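Side-chain contacts in coenzyme f420-dependent n5,n10-methylenetetrahydromethanopterin reductase (Methanopyrus kandleri, PDB 1EZW), which catalyses the reversible reduction of methylene-tetrahydromethanopterin to methyl-tetrahydromethanopterin with reduced coenzyme F420, a step of methanogenesis from carbon dioxide: residues I23-D28 / D331-I336; C231-K236 / I242-I247. All coordinates share one frame; numbering follows the deposited sequence.

The chain first lays down strand 5-10 of the TIM barrel and helix 16-28, whose last turns supply residues 23-28. After most of the barrel is built, strand 225-229 runs on into strand 232-234, and helix 238-254 folds back on it: interaction 2 closes this short loop, with five residues between the two segments. About 300 residues after its first segment, interaction 1 brings the start of the C-terminal helix 332-342 beside helix 16-28, so the local loop of interaction 2 is nested inside it. The centres of the two contacts lie about 15 Å apart, and they touch where Ile234 CG2 packs on Ala335 O at 3.6 Å.

Interaction 1 of 2, residues I23-D28 / D331-I336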
# COMPACT_ATOMS: atom_id res chain seq x y z
N ILE A 23 -7.58 12.15 -1.65
CA ILE A 23 -7.23 12.44 -0.24
C ILE A 23 -5.74 12.79 -0.13
O ILE A 23 -5.37 13.70 0.63
CB ILE A 23 -7.61 11.26 0.66
CG1 ILE A 23 -9.14 11.14 0.70
CG2 ILE A 23 -7.07 11.48 2.10
CD1 ILE A 23 -9.69 9.92 1.50
N LYS A 24 -4.88 12.09 -0.88
CA LYS A 24 -3.46 12.46 -0.88
C LYS A 24 -3.29 13.90 -1.43
O LYS A 24 -2.52 14.67 -0.86
CB LYS A 24 -2.64 11.44 -1.71
CG LYS A 24 -1.16 11.81 -1.94
CD LYS A 24 -0.42 11.90 -0.61
CE LYS A 24 1.12 11.74 -0.77
NZ LYS A 24 1.76 12.86 -1.42
N VAL A 25 -3.99 14.27 -2.50
CA VAL A 25 -3.90 15.64 -3.03
C VAL A 25 -4.33 16.63 -1.96
O VAL A 25 -3.63 17.62 -1.71
CB VAL A 25 -4.69 15.83 -4.32
CG1 VAL A 25 -4.57 17.31 -4.82
CG2 VAL A 25 -4.08 14.88 -5.40
N ALA A 26 -5.42 16.32 -1.26
CA ALA A 26 -5.85 17.21 -0.15
C ALA A 26 -4.76 17.33 0.93
O ALA A 26 -4.44 18.45 1.40
CB ALA A 26 -7.16 16.70 0.47
N GLU A 27 -4.18 16.21 1.36
CA GLU A 27 -3.10 16.27 2.35
C GLU A 27 -1.96 17.16 1.84
O GLU A 27 -1.42 17.99 2.58
CB GLU A 27 -2.52 14.88 2.61
CG GLU A 27 -1.34 14.88 3.57
CD GLU A 27 -0.87 13.46 3.84
OE1 GLU A 27 0.23 13.08 3.38
OE2 GLU A 27 -1.65 12.74 4.48
N ASP A 28 -1.57 16.96 0.58
CA ASP A 28 -0.44 17.70 0.02
C ASP A 28 -0.74 19.20 -0.02
O ASP A 28 0.20 20.03 0.03
CB ASP A 28 -0.15 17.26 -1.42
CG ASP A 28 0.49 15.88 -1.52
OD1 ASP A 28 0.89 15.29 -0.51
OD2 ASP A 28 0.57 15.40 -2.66
N ASP A 331 -13.61 20.36 -11.50
CA ASP A 331 -12.53 19.34 -11.59
C ASP A 331 -12.12 19.21 -10.11
O ASP A 331 -11.55 20.17 -9.57
CB ASP A 331 -11.37 19.89 -12.42
CG ASP A 331 -10.17 18.94 -12.52
OD1 ASP A 331 -9.60 18.81 -13.64
OD2 ASP A 331 -9.74 18.35 -11.51
N LYS A 332 -12.44 18.08 -9.48
CA LYS A 332 -12.14 17.90 -8.04
C LYS A 332 -10.68 18.10 -7.68
O LYS A 332 -10.37 18.78 -6.70
CB LYS A 332 -12.59 16.51 -7.51
CG LYS A 332 -14.14 16.30 -7.46
CD LYS A 332 -14.50 15.02 -6.71
CE LYS A 332 -15.94 15.03 -6.19
NZ LYS A 332 -16.95 15.22 -7.26
N GLU A 333 -9.77 17.48 -8.44
CA GLU A 333 -8.35 17.65 -8.12
C GLU A 333 -7.87 19.10 -8.28
O GLU A 333 -7.17 19.63 -7.40
CB GLU A 333 -7.51 16.67 -8.97
CG GLU A 333 -6.02 16.89 -8.84
CD GLU A 333 -5.25 15.73 -9.46
OE1 GLU A 333 -4.07 15.93 -9.79
OE2 GLU A 333 -5.86 14.65 -9.62
N LYS A 334 -8.23 19.76 -9.38
CA LYS A 334 -7.81 21.16 -9.57
C LYS A 334 -8.44 22.03 -8.49
O LYS A 334 -7.83 23.00 -8.04
CB LYS A 334 -8.25 21.70 -10.94
CG LYS A 334 -7.59 21.08 -12.15
CD LYS A 334 -8.49 21.39 -13.38
CE LYS A 334 -8.97 22.87 -13.38
NZ LYS A 334 -10.15 23.10 -14.29
N ALA A 335 -9.65 21.68 -8.07
CA ALA A 335 -10.37 22.44 -7.03
C ALA A 335 -9.64 22.33 -5.69
O ALA A 335 -9.43 23.31 -4.96
CB ALA A 335 -11.82 21.94 -6.93
N ILE A 336 -9.24 21.12 -5.34
CA ILE A 336 -8.51 20.95 -4.11
C ILE A 336 -7.22 21.77 -4.11
O ILE A 336 -6.85 22.37 -3.11
CB ILE A 336 -8.18 19.42 -3.90
CG1 ILE A 336 -9.49 18.67 -3.66
CG2 ILE A 336 -7.16 19.23 -2.74
CD1 ILE A 336 -9.37 17.12 -3.77
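Val25 and Ala26 pack against Ile336 where two outer helices of the (beta/alpha)8 barrel lie side by side: helix 16-28, which follows the first strand, and helix 332-342, which follows the last. Over these short segments the helix axes run nearly parallel, at 14°, and approach to 9.7 Å.

The contact itself is apolar. Ile336 reaches across with CG2, the branch set anti to its backbone N, and lays this methyl on the backbone of the facing helix, 3.5 Å from Ala26 CA. The methyl of Ala26 stands beside the same branch, CB to CG2 4.1 Å. Val25 comes in obliquely with CG1, its chi1 of 179° turning that methyl to within 3.8 Å of Ile336 CG2. Ile8 of barrel strand 5-10 touches both Ala26 and Ile336, and Leu22 of helix 16-28 also touches Ile336.

Polar groups lie around this apolar patch. Glu333 offers its aliphatic part, CG 4.3 Å from Val25 CG1, while its OE2 is hydrogen-bonded to His21 NE2 of the same chain and its OE1 forms a salt bridge with Lys15 of a neighbouring subunit. On helix 16-28, Lys24 NZ forms a salt bridge at 2.7 Å with Asp28 OD1, which uses its syn lone pair, one turn along; Lys24 also has a cation-pi contact with Trp85 of a second neighbouring subunit, not the one that supplies Lys15, which places this face of the helix at an interface of the tetramer.

Helix 332-342 starts with an N-cap. Asp331 OD2 accepts from Lys334 N at 3.0 Å along an almost straight N-H direction, 175°, the donor standing above the carboxylate plane.

Interaction 2 of 2, residues C231-K236 / I242-I247; sequences CFSIDK and IEATKI
Strand 232-234, one of a parallel pair with strand 300-302, is covered by helix 238-254, which follows it in the chain. Ser233 and Thr245 meet at the centre: Ser233 CB presses on Thr245 CG2 at 3.3 Å, tighter than usual for two carbons. Ser233 OG, anti to its backbone N (chi1 -167°), extends past that methyl to the CB of Ala244, 3.5 Å away, while its hydrogen bond goes to Ala241 O. Cys231 adds its SG, 4.3 Å from Thr245 CB.

This strand and helix lie beside the eight-stranded sheet of the TIM barrel; on the opposite face of the strand, Phe232 and Ile234, whose CB atoms are directed away from helix 238-254, pack on helix 332-342. The rotation of Thr245 is fixed by its own hydroxyl: OG1 donates to Ile242 O at 2.7 Å, in the carbonyl plane, and the same oxygen accepts from Thr245 N at 3.1 Å. A valine in place of Thr245 would probably leave Ile242 O with one donor fewer and the side chain less firmly held against Ser233. Thr245 also touches Ile295 of helix 292-298.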
# COMPACT_ATOMS: atom_id res chain seq x y z
N CYS A 231 -21.49 22.23 0.85
CA CYS A 231 -21.63 21.96 -0.58
C CYS A 231 -20.60 23.02 -1.02
O CYS A 231 -20.77 24.22 -0.76
CB CYS A 231 -23.01 22.32 -1.09
SG CYS A 231 -23.06 22.37 -2.87
N PHE A 232 -19.52 22.60 -1.69
CA PHE A 232 -18.46 23.55 -1.98
C PHE A 232 -18.08 23.50 -3.44
O PHE A 232 -18.00 22.40 -4.02
CB PHE A 232 -17.25 23.13 -1.11
CG PHE A 232 -16.15 24.11 -1.04
CD1 PHE A 232 -16.00 24.93 0.07
CD2 PHE A 232 -15.17 24.14 -2.03
CE1 PHE A 232 -14.88 25.76 0.22
CE2 PHE A 232 -14.05 24.97 -1.91
CZ PHE A 232 -13.90 25.77 -0.79
N SER A 233 -17.84 24.66 -4.04
CA SER A 233 -17.43 24.64 -5.45
C SER A 233 -16.53 25.82 -5.77
O SER A 233 -16.95 26.98 -5.65
CB SER A 233 -18.65 24.64 -6.38
OG SER A 233 -18.24 24.32 -7.73
N ILE A 234 -15.29 25.52 -6.16
CA ILE A 234 -14.33 26.57 -6.44
C ILE A 234 -13.67 26.38 -7.80
O ILE A 234 -13.35 25.26 -8.21
CB ILE A 234 -13.28 26.64 -5.31
CG1 ILE A 234 -12.47 27.94 -5.41
CG2 ILE A 234 -12.34 25.37 -5.37
CD1 ILE A 234 -11.43 28.12 -4.31
N ASP A 235 -13.49 27.50 -8.51
CA ASP A 235 -12.87 27.47 -9.84
C ASP A 235 -12.36 28.88 -10.11
O ASP A 235 -12.89 29.84 -9.54
CB ASP A 235 -13.93 27.06 -10.87
CG ASP A 235 -13.33 26.76 -12.25
OD1 ASP A 235 -12.95 27.71 -12.98
OD2 ASP A 235 -13.26 25.55 -12.59
N LYS A 236 -11.34 29.03 -10.94
CA LYS A 236 -10.86 30.37 -11.24
C LYS A 236 -11.96 31.13 -12.00
O LYS A 236 -11.97 32.36 -12.03
CB LYS A 236 -9.57 30.31 -12.07
CG LYS A 236 -9.70 29.52 -13.34
CD LYS A 236 -8.34 29.35 -14.05
CE LYS A 236 -8.51 28.69 -15.42
NZ LYS A 236 -9.23 27.39 -15.29
N ILE A 242 -20.07 28.14 -9.78
CA ILE A 242 -21.47 28.21 -9.37
C ILE A 242 -22.34 27.18 -10.08
O ILE A 242 -23.21 26.55 -9.49
CB ILE A 242 -22.04 29.63 -9.63
CG1 ILE A 242 -21.34 30.63 -8.70
CG2 ILE A 242 -23.57 29.62 -9.48
CD1 ILE A 242 -21.49 32.10 -9.11
N GLU A 243 -22.09 27.00 -11.37
CA GLU A 243 -22.88 26.06 -12.15
C GLU A 243 -22.76 24.65 -11.60
O GLU A 243 -23.75 23.91 -11.55
CB GLU A 243 -22.42 26.09 -13.61
CG GLU A 243 -23.31 25.28 -14.55
CD GLU A 243 -24.74 25.78 -14.54
OE1 GLU A 243 -24.92 27.02 -14.56
OE2 GLU A 243 -25.67 24.94 -14.54
N ALA A 244 -21.55 24.27 -11.20
CA ALA A 244 -21.30 22.93 -10.67
C ALA A 244 -22.08 22.61 -9.41
O ALA A 244 -22.34 21.44 -9.09
CB ALA A 244 -19.79 22.76 -10.43
N THR A 245 -22.48 23.64 -8.66
CA THR A 245 -23.23 23.39 -7.45
C THR A 245 -24.70 23.03 -7.67
O THR A 245 -25.29 22.37 -6.83
CB THR A 245 -23.29 24.62 -6.49
OG1 THR A 245 -24.08 25.64 -7.10
CG2 THR A 245 -21.93 25.17 -6.20
N LYS A 246 -25.27 23.44 -8.79
CA LYS A 246 -26.71 23.25 -9.00
C LYS A 246 -27.36 21.91 -8.69
O LYS A 246 -28.31 21.86 -7.90
CB LYS A 246 -27.11 23.76 -10.39
CG LYS A 246 -26.94 25.28 -10.46
CD LYS A 246 -27.37 25.89 -11.78
CE LYS A 246 -27.06 27.39 -11.78
NZ LYS A 246 -27.34 28.05 -13.09
N ILE A 247 -26.87 20.83 -9.28
CA ILE A 247 -27.47 19.54 -8.98
C ILE A 247 -27.45 19.27 -7.49
O ILE A 247 -28.43 18.82 -6.91
CB ILE A 247 -26.77 18.37 -9.71
CG1 ILE A 247 -27.47 17.05 -9.37
CG2 ILE A 247 -25.30 18.29 -9.30
CD1 ILE A 247 -28.95 17.00 -9.70